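ESSC (Geobacillus thermodenitrificans, PDB 5FWH) is the N-terminal forkhead-associated (FHA) region of EssC, an FtsK/SpoIIIE-type ATPase that probably powers Type VII protein secretion. Local coordinates at residues L7-C12 and F143-Q148; V25-Q29 and F39-N43; K95-V100 and L188-P194; S154-G158 and F170-D174; P164-F168 and V178-V184. The contacts are given in a common frame with arbitrary orientation. Numbering follows the deposited sequence.

Contact 1 of 5, residues L7-C12 and F143-Q148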
# COMPACT_ATOMS: atom_id res chain seq x y z
N LEU A 7 -6.98 -6.18 0.44
CA LEU A 7 -6.34 -6.97 1.43
C LEU A 7 -7.26 -8.13 1.82
O LEU A 7 -8.41 -7.93 2.10
CB LEU A 7 -6.03 -6.15 2.68
CG LEU A 7 -5.07 -4.96 2.40
CD1 LEU A 7 -5.87 -3.67 2.14
CD2 LEU A 7 -4.14 -4.75 3.60
N TYR A 8 -6.65 -9.31 1.85
CA TYR A 8 -7.33 -10.56 2.23
C TYR A 8 -6.24 -11.62 2.51
O TYR A 8 -5.11 -11.52 1.95
CB TYR A 8 -8.23 -11.01 1.09
CG TYR A 8 -7.49 -11.22 -0.20
CD1 TYR A 8 -7.13 -10.13 -0.99
CD2 TYR A 8 -7.14 -12.48 -0.64
CE1 TYR A 8 -6.48 -10.30 -2.16
CE2 TYR A 8 -6.44 -12.66 -1.81
CZ TYR A 8 -6.13 -11.55 -2.57
OH TYR A 8 -5.44 -11.69 -3.73
N GLU A 9 -6.56 -12.62 3.37
CA GLU A 9 -5.59 -13.61 3.82
C GLU A 9 -4.26 -12.90 4.12
O GLU A 9 -4.25 -12.01 4.95
CB GLU A 9 -5.46 -14.77 2.84
CG GLU A 9 -6.82 -15.44 2.55
CD GLU A 9 -6.77 -16.90 2.08
OE1 GLU A 9 -5.79 -17.65 2.42
OE2 GLU A 9 -7.73 -17.33 1.39
N THR A 10 -3.18 -13.28 3.43
CA THR A 10 -1.84 -12.72 3.62
C THR A 10 -1.36 -11.93 2.36
O THR A 10 -0.17 -11.86 2.05
CB THR A 10 -0.88 -13.89 3.88
OG1 THR A 10 -1.00 -14.85 2.80
CG2 THR A 10 -1.20 -14.55 5.24
N TYR A 11 -2.32 -11.42 1.59
CA TYR A 11 -2.05 -10.75 0.32
C TYR A 11 -2.59 -9.34 0.38
O TYR A 11 -3.51 -9.07 1.16
CB TYR A 11 -2.74 -11.48 -0.83
CG TYR A 11 -2.26 -12.91 -0.85
CD1 TYR A 11 -0.93 -13.19 -1.19
CD2 TYR A 11 -3.09 -13.97 -0.43
CE1 TYR A 11 -0.45 -14.51 -1.14
CE2 TYR A 11 -2.63 -15.26 -0.40
CZ TYR A 11 -1.31 -15.52 -0.75
OH TYR A 11 -0.88 -16.79 -0.72
N CYS A 12 -1.98 -8.49 -0.46
CA CYS A 12 -2.51 -7.17 -0.71
C CYS A 12 -2.34 -6.98 -2.22
O CYS A 12 -1.21 -7.12 -2.72
CB CYS A 12 -1.68 -6.14 0.05
SG CYS A 12 -2.18 -4.41 -0.19
N PHE A 143 3.66 -5.62 3.10
CA PHE A 143 3.63 -6.59 1.98
C PHE A 143 4.79 -6.39 1.01
O PHE A 143 5.11 -5.28 0.60
CB PHE A 143 2.27 -6.57 1.24
CG PHE A 143 1.07 -6.79 2.19
CD1 PHE A 143 0.64 -5.77 3.02
CD2 PHE A 143 0.46 -8.02 2.29
CE1 PHE A 143 -0.47 -5.95 3.92
CE2 PHE A 143 -0.59 -8.24 3.18
CZ PHE A 143 -1.05 -7.23 4.03
N LEU A 144 5.43 -7.48 0.64
CA LEU A 144 6.55 -7.45 -0.34
C LEU A 144 6.06 -8.07 -1.57
O LEU A 144 5.78 -9.28 -1.55
CB LEU A 144 7.74 -8.24 0.17
CG LEU A 144 8.91 -8.47 -0.78
CD1 LEU A 144 9.49 -7.12 -1.15
CD2 LEU A 144 9.94 -9.41 -0.10
N ASN A 145 5.90 -7.27 -2.61
CA ASN A 145 5.31 -7.69 -3.87
C ASN A 145 3.93 -8.35 -3.65
O ASN A 145 3.67 -9.43 -4.12
CB ASN A 145 6.29 -8.63 -4.64
CG ASN A 145 7.68 -7.99 -4.87
OD1 ASN A 145 8.72 -8.62 -4.66
ND2 ASN A 145 7.69 -6.73 -5.28
N GLY A 146 3.07 -7.76 -2.80
CA GLY A 146 1.76 -8.35 -2.56
C GLY A 146 1.60 -9.44 -1.50
O GLY A 146 0.48 -9.86 -1.25
N VAL A 147 2.68 -9.89 -0.89
CA VAL A 147 2.65 -10.99 0.05
C VAL A 147 3.15 -10.57 1.45
O VAL A 147 4.28 -10.06 1.62
CB VAL A 147 3.57 -12.15 -0.39
CG1 VAL A 147 3.39 -13.35 0.57
CG2 VAL A 147 3.25 -12.55 -1.84
N GLN A 148 2.34 -10.83 2.47
CA GLN A 148 2.72 -10.41 3.82
C GLN A 148 4.07 -10.97 4.26
O GLN A 148 4.36 -12.10 4.02
CB GLN A 148 1.65 -10.78 4.82
CG GLN A 148 1.87 -10.12 6.18
CD GLN A 148 0.70 -10.31 7.09
OE1 GLN A 148 -0.30 -10.93 6.70
NE2 GLN A 148 0.79 -9.78 8.31

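Contact 2 of 5, residues V25-Q29 and F39-N43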
# COMPACT_ATOMS: atom_id res chain seq x y z
N VAL A 25 -15.40 -4.21 -10.36
CA VAL A 25 -15.91 -5.34 -9.62
C VAL A 25 -14.74 -6.24 -9.19
O VAL A 25 -13.77 -6.54 -9.98
CB VAL A 25 -17.01 -6.14 -10.37
CG1 VAL A 25 -16.55 -6.54 -11.75
CG2 VAL A 25 -17.44 -7.38 -9.56
N ILE A 26 -14.85 -6.61 -7.93
CA ILE A 26 -13.95 -7.49 -7.28
C ILE A 26 -14.76 -8.70 -7.08
O ILE A 26 -15.81 -8.64 -6.40
CB ILE A 26 -13.53 -6.99 -5.85
CG1 ILE A 26 -12.96 -5.59 -5.94
CG2 ILE A 26 -12.60 -8.00 -5.13
CD1 ILE A 26 -12.91 -4.88 -4.59
N GLY A 27 -14.21 -9.79 -7.59
CA GLY A 27 -14.84 -11.08 -7.57
C GLY A 27 -13.81 -12.17 -7.77
O GLY A 27 -12.62 -11.92 -7.57
N ASN A 28 -14.27 -13.38 -8.12
CA ASN A 28 -13.41 -14.60 -8.25
C ASN A 28 -13.23 -15.22 -9.66
O ASN A 28 -12.66 -16.31 -9.82
CB ASN A 28 -13.90 -15.66 -7.27
CG ASN A 28 -15.26 -16.22 -7.61
OD1 ASN A 28 -15.77 -16.00 -8.69
ND2 ASN A 28 -15.82 -17.00 -6.72
N GLN A 29 -13.69 -14.50 -10.66
CA GLN A 29 -13.43 -14.81 -12.07
C GLN A 29 -12.23 -14.06 -12.59
O GLN A 29 -11.93 -12.99 -12.11
CB GLN A 29 -14.61 -14.37 -12.91
CG GLN A 29 -16.00 -14.81 -12.42
CD GLN A 29 -16.12 -16.30 -12.14
OE1 GLN A 29 -15.45 -17.15 -12.77
NE2 GLN A 29 -17.00 -16.63 -11.18
N PHE A 39 -11.93 -16.79 -2.58
CA PHE A 39 -13.25 -16.47 -2.00
C PHE A 39 -14.44 -16.92 -2.91
O PHE A 39 -14.32 -16.94 -4.15
CB PHE A 39 -13.35 -14.97 -1.80
CG PHE A 39 -12.59 -14.43 -0.62
CD1 PHE A 39 -11.43 -15.06 -0.10
CD2 PHE A 39 -13.02 -13.26 -0.03
CE1 PHE A 39 -10.75 -14.52 0.98
CE2 PHE A 39 -12.33 -12.72 1.06
CZ PHE A 39 -11.20 -13.34 1.57
N SER A 40 -15.58 -17.20 -2.26
CA SER A 40 -16.89 -17.61 -2.84
C SER A 40 -17.73 -16.48 -3.48
O SER A 40 -18.39 -16.67 -4.52
CB SER A 40 -17.76 -18.19 -1.67
OG SER A 40 -18.05 -17.23 -0.59
N PHE A 41 -17.78 -15.35 -2.76
CA PHE A 41 -18.65 -14.22 -3.04
C PHE A 41 -20.14 -14.66 -3.10
O PHE A 41 -20.91 -14.21 -3.97
CB PHE A 41 -18.20 -13.49 -4.33
CG PHE A 41 -16.83 -12.87 -4.22
CD1 PHE A 41 -16.67 -11.66 -3.55
CD2 PHE A 41 -15.73 -13.53 -4.72
CE1 PHE A 41 -15.42 -11.10 -3.42
CE2 PHE A 41 -14.49 -12.99 -4.60
CZ PHE A 41 -14.32 -11.77 -3.95
N ARG A 42 -20.53 -15.52 -2.15
CA ARG A 42 -21.91 -15.96 -2.07
C ARG A 42 -22.86 -14.82 -1.65
O ARG A 42 -23.99 -14.79 -2.06
CB ARG A 42 -22.05 -17.15 -1.16
CG ARG A 42 -23.02 -18.17 -1.74
CD ARG A 42 -23.19 -19.39 -0.83
NE ARG A 42 -21.89 -19.79 -0.29
CZ ARG A 42 -20.93 -20.41 -0.98
NH1 ARG A 42 -21.10 -20.76 -2.26
NH2 ARG A 42 -19.78 -20.70 -0.37
N ASN A 43 -22.40 -13.85 -0.87
CA ASN A 43 -23.19 -12.59 -0.77
C ASN A 43 -22.81 -11.52 -1.85
O ASN A 43 -22.71 -10.32 -1.56
CB ASN A 43 -23.31 -12.04 0.70
CG ASN A 43 -21.97 -11.91 1.47
OD1 ASN A 43 -20.88 -11.92 0.89
ND2 ASN A 43 -22.07 -11.78 2.81

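Contact 3 of 5, residues K95-V100 and L188-P194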
# COMPACT_ATOMS: atom_id res chain seq x y z
N LYS A 95 5.23 11.75 -4.55
CA LYS A 95 6.42 10.93 -4.68
C LYS A 95 7.65 11.70 -4.23
O LYS A 95 7.99 12.77 -4.77
CB LYS A 95 6.58 10.46 -6.13
CG LYS A 95 7.43 9.19 -6.25
CD LYS A 95 7.41 8.55 -7.63
CE LYS A 95 8.36 9.25 -8.57
NZ LYS A 95 9.79 9.15 -8.14
N TYR A 96 8.32 11.16 -3.22
CA TYR A 96 9.48 11.74 -2.63
C TYR A 96 10.60 10.80 -2.94
O TYR A 96 10.39 9.61 -2.87
CB TYR A 96 9.32 11.71 -1.12
CG TYR A 96 8.22 12.53 -0.61
CD1 TYR A 96 6.95 12.03 -0.54
CD2 TYR A 96 8.47 13.85 -0.19
CE1 TYR A 96 5.93 12.81 -0.09
CE2 TYR A 96 7.45 14.63 0.27
CZ TYR A 96 6.19 14.10 0.32
OH TYR A 96 5.18 14.87 0.78
N VAL A 97 11.79 11.30 -3.17
CA VAL A 97 12.93 10.41 -3.37
C VAL A 97 13.99 10.87 -2.44
O VAL A 97 14.29 12.02 -2.39
CB VAL A 97 13.45 10.37 -4.82
CG1 VAL A 97 14.63 9.40 -4.95
CG2 VAL A 97 12.32 9.95 -5.73
N TYR A 98 14.51 9.95 -1.66
CA TYR A 98 15.56 10.23 -0.71
C TYR A 98 16.85 9.55 -1.10
O TYR A 98 16.84 8.37 -1.52
CB TYR A 98 15.16 9.74 0.70
CG TYR A 98 13.84 10.38 1.14
CD1 TYR A 98 13.77 11.75 1.51
CD2 TYR A 98 12.68 9.65 1.11
CE1 TYR A 98 12.56 12.33 1.89
CE2 TYR A 98 11.48 10.22 1.51
CZ TYR A 98 11.43 11.57 1.87
OH TYR A 98 10.20 12.03 2.24
N TYR A 99 17.93 10.27 -0.85
CA TYR A 99 19.29 9.76 -0.99
C TYR A 99 19.72 9.16 0.34
O TYR A 99 19.71 9.84 1.35
CB TYR A 99 20.24 10.88 -1.48
CG TYR A 99 21.65 10.43 -1.51
CD1 TYR A 99 22.06 9.55 -2.48
CD2 TYR A 99 22.56 10.82 -0.54
CE1 TYR A 99 23.36 9.05 -2.51
CE2 TYR A 99 23.87 10.34 -0.55
CZ TYR A 99 24.27 9.47 -1.55
OH TYR A 99 25.54 8.97 -1.62
N VAL A 100 20.05 7.87 0.34
CA VAL A 100 20.36 7.15 1.55
C VAL A 100 21.68 6.38 1.42
O VAL A 100 21.93 5.46 2.17
CB VAL A 100 19.22 6.19 1.97
CG1 VAL A 100 17.95 6.96 2.34
CG2 VAL A 100 18.92 5.16 0.88
N LEU A 188 15.38 12.39 6.22
CA LEU A 188 16.35 11.95 5.21
C LEU A 188 16.64 13.07 4.21
O LEU A 188 15.88 14.00 4.12
CB LEU A 188 15.83 10.73 4.45
CG LEU A 188 15.70 9.45 5.30
CD1 LEU A 188 14.82 8.42 4.63
CD2 LEU A 188 17.04 8.84 5.62
N THR A 189 17.72 12.92 3.44
CA THR A 189 18.06 13.83 2.32
C THR A 189 17.19 13.73 1.07
O THR A 189 17.36 12.81 0.25
CB THR A 189 19.48 13.55 1.75
OG1 THR A 189 20.42 13.33 2.78
CG2 THR A 189 19.95 14.72 0.83
N GLU A 190 16.35 14.73 0.83
CA GLU A 190 15.61 14.78 -0.41
C GLU A 190 16.57 15.00 -1.59
O GLU A 190 17.46 15.77 -1.47
CB GLU A 190 14.52 15.85 -0.38
CG GLU A 190 13.09 15.30 -0.38
CD GLU A 190 12.09 16.30 0.22
OE1 GLU A 190 12.39 17.52 0.21
OE2 GLU A 190 11.02 15.86 0.73
N THR A 191 16.39 14.26 -2.68
CA THR A 191 17.18 14.46 -3.91
C THR A 191 16.46 15.32 -4.95
O THR A 191 17.04 15.56 -6.04
CB THR A 191 17.51 13.13 -4.59
OG1 THR A 191 16.38 12.67 -5.36
CG2 THR A 191 17.85 12.10 -3.58
N MSE A 192 15.24 15.75 -4.60
CA MSE A 192 14.25 16.36 -5.48
C MSE A 192 13.24 17.15 -4.69
O MSE A 192 12.96 16.78 -3.55
CB MSE A 192 13.32 15.25 -5.95
CG MSE A 192 13.02 15.38 -7.42
SE MSE A 192 14.54 14.41 -8.19
CE MSE A 192 13.77 12.58 -8.16
N PRO A 193 12.63 18.18 -5.29
CA PRO A 193 11.29 18.60 -4.83
C PRO A 193 10.26 17.44 -4.97
O PRO A 193 10.33 16.68 -5.93
CB PRO A 193 10.92 19.74 -5.79
CG PRO A 193 12.21 20.30 -6.23
CD PRO A 193 13.23 19.20 -6.18
N PRO A 194 9.32 17.31 -4.03
CA PRO A 194 8.36 16.19 -4.15
C PRO A 194 7.45 16.23 -5.40
O PRO A 194 7.05 17.31 -5.80
CB PRO A 194 7.52 16.34 -2.88
CG PRO A 194 8.43 17.03 -1.91
CD PRO A 194 9.22 17.98 -2.73
O HOH W 1 9.94 14.33 3.38

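Contact 4 of 5, residues S154-G158 and F170-D174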
# COMPACT_ATOMS: atom_id res chain seq x y z
N SER A 154 15.95 -9.98 2.36
CA SER A 154 16.89 -9.18 1.65
C SER A 154 16.26 -8.80 0.32
O SER A 154 15.71 -9.65 -0.36
CB SER A 154 18.24 -9.90 1.48
OG SER A 154 19.23 -8.89 1.39
N LEU A 155 16.31 -7.51 0.01
CA LEU A 155 15.59 -6.90 -1.08
C LEU A 155 16.43 -6.82 -2.34
O LEU A 155 17.62 -6.63 -2.24
CB LEU A 155 15.24 -5.43 -0.70
CG LEU A 155 14.41 -5.11 0.56
CD1 LEU A 155 14.17 -3.62 0.69
CD2 LEU A 155 13.08 -5.83 0.43
N ARG A 156 15.78 -6.86 -3.50
CA ARG A 156 16.42 -6.61 -4.82
C ARG A 156 15.79 -5.36 -5.39
O ARG A 156 14.70 -5.03 -4.97
CB ARG A 156 16.17 -7.79 -5.76
CG ARG A 156 16.10 -9.16 -5.10
CD ARG A 156 16.05 -10.33 -6.10
NE ARG A 156 15.09 -10.17 -7.23
CZ ARG A 156 14.07 -10.99 -7.58
NH1 ARG A 156 13.75 -12.12 -6.92
NH2 ARG A 156 13.32 -10.68 -8.64
N ASN A 157 16.40 -4.69 -6.37
CA ASN A 157 15.82 -3.42 -6.96
C ASN A 157 14.46 -3.69 -7.61
O ASN A 157 14.27 -4.69 -8.30
CB ASN A 157 16.73 -2.77 -8.05
CG ASN A 157 17.85 -1.87 -7.47
OD1 ASN A 157 17.60 -0.79 -6.89
ND2 ASN A 157 19.11 -2.29 -7.69
N GLY A 158 13.50 -2.80 -7.35
CA GLY A 158 12.13 -3.01 -7.81
C GLY A 158 11.34 -4.12 -7.10
O GLY A 158 10.23 -4.47 -7.55
N PHE A 170 13.22 0.92 -3.68
CA PHE A 170 14.59 1.31 -3.96
C PHE A 170 14.68 1.40 -5.51
O PHE A 170 14.45 0.42 -6.26
CB PHE A 170 15.62 0.32 -3.38
CG PHE A 170 15.95 0.58 -1.92
CD1 PHE A 170 16.78 1.64 -1.57
CD2 PHE A 170 15.38 -0.18 -0.91
CE1 PHE A 170 17.06 1.90 -0.25
CE2 PHE A 170 15.63 0.07 0.42
CZ PHE A 170 16.49 1.12 0.76
N ILE A 171 14.99 2.59 -5.97
CA ILE A 171 15.27 2.78 -7.38
C ILE A 171 16.65 2.16 -7.65
O ILE A 171 16.84 1.45 -8.62
CB ILE A 171 15.38 4.26 -7.76
CG1 ILE A 171 14.06 5.01 -7.53
CG2 ILE A 171 15.86 4.41 -9.20
CD1 ILE A 171 12.89 4.55 -8.35
N GLU A 172 17.58 2.55 -6.78
CA GLU A 172 18.96 2.12 -6.74
C GLU A 172 19.26 1.84 -5.27
O GLU A 172 18.46 2.19 -4.36
CB GLU A 172 19.85 3.26 -7.26
CG GLU A 172 21.38 3.16 -7.14
CD GLU A 172 22.02 1.92 -7.74
OE1 GLU A 172 21.85 0.80 -7.16
OE2 GLU A 172 22.73 2.08 -8.76
N GLU A 173 20.39 1.20 -5.05
CA GLU A 173 20.94 0.99 -3.73
C GLU A 173 20.99 2.23 -2.88
O GLU A 173 20.91 2.15 -1.63
CB GLU A 173 22.35 0.49 -3.87
CG GLU A 173 23.01 0.02 -2.59
CD GLU A 173 24.53 0.11 -2.67
OE1 GLU A 173 25.10 0.11 -3.81
OE2 GLU A 173 25.17 0.20 -1.60
N ASP A 174 21.19 3.37 -3.51
CA ASP A 174 21.35 4.63 -2.77
C ASP A 174 20.09 5.56 -2.77
O ASP A 174 20.14 6.62 -2.17
CB ASP A 174 22.65 5.37 -3.22
CG ASP A 174 22.85 5.42 -4.76
OD1 ASP A 174 21.85 5.62 -5.49
OD2 ASP A 174 24.00 5.26 -5.25

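Contact 5 of 5, residues P164-F168 and V178-V184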
# COMPACT_ATOMS: atom_id res chain seq x y z
N PRO A 164 -1.24 -0.25 3.58
CA PRO A 164 -2.28 0.76 3.30
C PRO A 164 -1.81 2.19 3.24
O PRO A 164 -1.20 2.76 4.19
CB PRO A 164 -3.31 0.54 4.40
CG PRO A 164 -3.28 -0.95 4.46
CD PRO A 164 -1.81 -1.34 4.39
N TYR A 165 -2.05 2.70 2.04
CA TYR A 165 -1.78 4.08 1.59
C TYR A 165 -0.33 4.45 1.25
O TYR A 165 -0.08 5.55 0.86
CB TYR A 165 -2.42 5.11 2.52
CG TYR A 165 -3.76 4.74 3.07
CD1 TYR A 165 -4.81 4.54 2.25
CD2 TYR A 165 -3.94 4.55 4.44
CE1 TYR A 165 -6.04 4.17 2.76
CE2 TYR A 165 -5.15 4.18 4.97
CZ TYR A 165 -6.20 3.99 4.12
OH TYR A 165 -7.40 3.59 4.59
N MSE A 166 0.65 3.56 1.36
CA MSE A 166 2.04 3.97 1.02
C MSE A 166 2.80 2.94 0.16
O MSE A 166 2.49 1.79 0.22
CB MSE A 166 2.68 4.19 2.38
CG MSE A 166 2.30 5.51 3.16
SE MSE A 166 3.64 5.60 4.62
CE MSE A 166 4.89 6.82 3.74
N GLN A 167 3.81 3.35 -0.59
CA GLN A 167 4.73 2.43 -1.28
C GLN A 167 6.14 2.89 -1.17
O GLN A 167 6.38 4.10 -1.21
CB GLN A 167 4.47 2.40 -2.73
CG GLN A 167 3.10 1.94 -3.08
CD GLN A 167 2.81 2.33 -4.50
OE1 GLN A 167 1.85 3.09 -4.78
NE2 GLN A 167 3.71 1.88 -5.42
N PHE A 168 7.06 1.93 -1.00
CA PHE A 168 8.50 2.16 -0.85
C PHE A 168 9.21 1.33 -1.89
O PHE A 168 8.96 0.12 -1.97
CB PHE A 168 9.00 1.72 0.51
CG PHE A 168 8.25 2.35 1.67
CD1 PHE A 168 7.03 1.83 2.06
CD2 PHE A 168 8.79 3.39 2.37
CE1 PHE A 168 6.34 2.35 3.14
CE2 PHE A 168 8.08 3.98 3.40
CZ PHE A 168 6.86 3.44 3.79
N VAL A 178 9.39 6.92 -2.01
CA VAL A 178 8.22 6.72 -1.18
C VAL A 178 6.99 7.37 -1.77
O VAL A 178 7.07 8.53 -2.07
CB VAL A 178 8.47 7.36 0.19
CG1 VAL A 178 7.24 7.16 1.09
CG2 VAL A 178 9.75 6.76 0.74
N THR A 179 5.88 6.65 -1.99
CA THR A 179 4.69 7.30 -2.56
C THR A 179 3.59 7.16 -1.55
O THR A 179 3.50 6.13 -0.90
CB THR A 179 4.28 6.71 -3.91
OG1 THR A 179 5.42 6.84 -4.75
CG2 THR A 179 3.12 7.48 -4.54
N SER A 180 2.80 8.21 -1.43
CA SER A 180 1.90 8.37 -0.32
C SER A 180 0.81 9.31 -0.70
O SER A 180 1.05 10.29 -1.39
CB SER A 180 2.62 9.02 0.84
OG SER A 180 1.78 9.11 1.96
N SER A 181 -0.36 9.07 -0.17
CA SER A 181 -1.45 10.02 -0.26
C SER A 181 -1.31 11.19 0.70
O SER A 181 -2.04 12.12 0.54
CB SER A 181 -2.84 9.34 -0.13
OG SER A 181 -2.76 8.09 0.53
N GLU A 182 -0.40 11.17 1.66
CA GLU A 182 -0.16 12.35 2.50
C GLU A 182 1.26 12.80 2.27
O GLU A 182 2.07 12.01 1.78
CB GLU A 182 -0.30 12.02 3.96
CG GLU A 182 -1.30 10.93 4.27
CD GLU A 182 -1.63 10.83 5.76
OE1 GLU A 182 -0.95 11.49 6.59
OE2 GLU A 182 -2.58 10.08 6.11
N GLU A 183 1.57 14.05 2.65
CA GLU A 183 2.96 14.48 2.74
C GLU A 183 3.72 13.55 3.75
O GLU A 183 3.21 13.13 4.84
CB GLU A 183 3.14 15.99 3.09
CG GLU A 183 2.92 17.01 1.95
CD GLU A 183 4.17 17.83 1.56
OE1 GLU A 183 5.17 17.26 1.06
OE2 GLU A 183 4.17 19.07 1.73
N VAL A 184 4.91 13.16 3.35
CA VAL A 184 5.74 12.30 4.13
C VAL A 184 6.63 13.19 4.98
O VAL A 184 7.14 14.18 4.48
CB VAL A 184 6.62 11.47 3.20
CG1 VAL A 184 7.62 10.67 3.98
CG2 VAL A 184 5.71 10.54 2.41
O HOH W 2 0.99 4.88 -2.77
O HOH W 3 7.24 4.83 -4.40

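Contact 1 of 5, residues L7-C12 and F143-Q148
Leu7 lies near the end of strand 3-8, and its CD2 is 3.9 Å from CE1 of Phe143. At Tyr8 the chain enters a type II' turn, closed by Tyr8 N to Tyr11 O (3.2 Å) and Tyr11 N to Tyr8 O (2.8 Å); Glu9, at the turn, sends OE2 to a hydrogen bond with Ser38. Thr10 makes the first crossing bond, its O accepting from Gln148 N at 2.7 Å and 169°. This is one hairpin end set beside another: Leu144-Val147 form a type I' turn, and Tyr11 and Val147 make a single beta bridge (CA-CA 4.7 Å) between strands of two different beta sheets, one from each half of the chain. Tyr11 CB points away, yet its CE1 reaches Val147 CG2 at 4.2 Å. Cys12 N donates to Gly146 O (2.9 Å, 157°). Its CB sits over the face of the Phe143 ring, 3.6 Å from the centroid and 14° off the normal, while SG lies obliquely at 4.7 Å from that centroid.

Contact 2 of 5, residues V25-Q29 and F39-N43
Phe41 adopts chi1 near -64° (m) and directs its ring at the end of strand 23-27. Gly27 CA lies over the ring face, 3.8 Å from the centroid and 20° off the normal, a CH-pi contact. Ile26, also m at chi1, packs its side chain on Ile46 and Ile48 of the neighbouring strand; its CG2 lies 4.3 Å from Phe41 CZ. Asn28 takes the p rotamer (chi1 68°), which carries its amide across to the 39-43 loop: ND2 donates to Phe39 O at 3.0 Å and 164°. Asn28 CB itself lies 3.8 Å from Phe41 CD2. Phe39, m at chi1, points its ring out of the contact, onto Met84 of the adjoining sheet, which Phe41 also touches. The loop between strands 34-35 and 46-50 is thus laid against the strand end of the N-terminal domain's beta sandwich by one aromatic face and one hydrogen bond from a side-chain amide; between these two segments the attachment rests largely on side chains meeting backbone, without strand pairing.

Contact 3 of 5, residues K95-V100 and L188-P194
Apolar contacts run along both sides of the backbone. Val97 CG2 meets the selenomethionine methyl CE of Met192 at 3.9 Å; Tyr98 CD1 packs on Leu188 CB at 3.7 Å, Val100 CG1 on Leu188 CD2 at 3.9 Å, and Tyr96 CE2 on Pro194 CG at 3.4 Å. Between these side chains the backbones pair: Tyr99 N donates to Thr189 O (2.8 Å, 168°) and Thr191 N to Val97 O (3.1 Å, 173°), flanking the antiparallel non-hydrogen-bonded pair Tyr98-Glu190 (CA-CA 4.6 Å). The C-terminal segment thereby adds a short, weakly bonded edge strand to strand 94-99, whose other neighbour is strand 175-180, in a beta sheet of the C-terminal half of the chain. Towards the edge, the Tyr96 ring meets Glu190 OE2 in its plane, 3.4 Å from CD2, while its OH bonds to Glu183 and Val184 N. Tyr98 OH donates to a water at 2.6 Å, and that water donates to Glu190 OE2 at 3.2 Å.

Contact 4 of 5, residues S154-G158 and F170-D174
Apolar packing supplies the buried side of this contact. Leu155, with CB directed at the other segment, brings CD1 to 4.0 Å from Phe170 CD2, meeting the ring near its plane, at the edge. Phe170 also stacks with Trp132 of strand 131-136, the strand to which Leu155 is joined by a backbone hydrogen bond, so the Phe170 ring touches both the loop and strand 131-136. The closest backbone approach is Asn157 to Phe170, CA-CA 5.7 Å, longer than in paired strands, and Gly158 N lies 3.5 Å from Phe170 O. Asn157 has the largest buried area here, 72 Å²; its amide end lies over the turn at Ile171-Glu172. Gly158 follows at phi 71°, a conformation that favours glycine. Polar contacts order the turn from within: Glu173 N donates to Glu172 OE1 at 2.6 Å and 160°. Beyond the pair, Glu173 OE2 forms a salt bridge with Lys127, and Glu173 O accepts from Trp132 NE1. In fold terms, the loop leading to strand 161-163 leans on the connection between strands 166-170 and 175-180, where Ile171 and Glu172, both facing Leu175, form a classic beta bulge. The chemistry implies an amphipathic junction: Leu155 and Phe170 give a nonpolar inner side, while a polar amide and acidic side chains lie along the outer turn.

Contact 5 of 5, residues P164-F168 and V178-V184
Antiparallel strand pairing within a beta hairpin defines this contact: strands 166-170 and 175-180 are consecutive neighbours in a sheet of the C-terminal half of the chain. The short strand axes approach to 4.7 Å and their directions differ by 172°. Gln167 and Thr179 form the hydrogen-bonded pair, with Gln167 N donating to Thr179 O at 2.8 Å and Thr179 N to Gln167 O at 2.7 Å. Met166-Ser180 and Phe168-Val178, each with CA-CA 4.6 Å, are the non-hydrogen-bonded pairs flanking it. Their side chains share one face, where the selenomethionine CE of Met166 reaches Val178 CG1 at 3.6 Å and Val184 CG2 at 4.0 Å, and Phe168 CD2 meets Val178 CG2 at 3.9 Å. Phe168 also packs edge-to-face with Phe123, and Ile116 of strand 116-117 touches Phe168, Val178 and Val184, so this face looks towards the second sheet, as in the beta sandwich of FHA domains. The face bearing Gln167 and Thr179 is polar and partly hydrated: one water donates to Gln167 OE1 at 2.8 Å, Gln3 NE2 bonds to the same oxygen, and another water lies 2.7 Å from Thr179 OG1. Past the strand, Ser180 OG donates to Glu182 O at 2.9 Å. The chemistry implies a two-sided hairpin, with a mostly apolar face packed towards the opposing sheet and a face of amide and hydroxyl groups partly turned to water.

Contacts 3, 4 and 5 form a connected group in the C-terminal half. Contacts 3 and 5, centres 13 Å apart, share the sheet through neighbouring strands 94-99 and 175-180, with Tyr96 O 3.0 Å from Val178 N. Contact 4, centred 15 Å from contact 3, joins it where Val100 N lies 2.8 Å from Asp174 O. Contact 1 links this group to the N-terminal half: its 143-148 segment reaches contact 4 through Leu144 CD1 and Leu155 CD2 (4.1 Å), while Tyr8 CB meets Phe39 CZ of contact 2 at 3.8 Å. Leu7 CD2 also lies 4.0 Å from Pro164 CG of contact 5. Contact 2 is remote from contacts 3 to 5, about 40 Å between centres from contact 3.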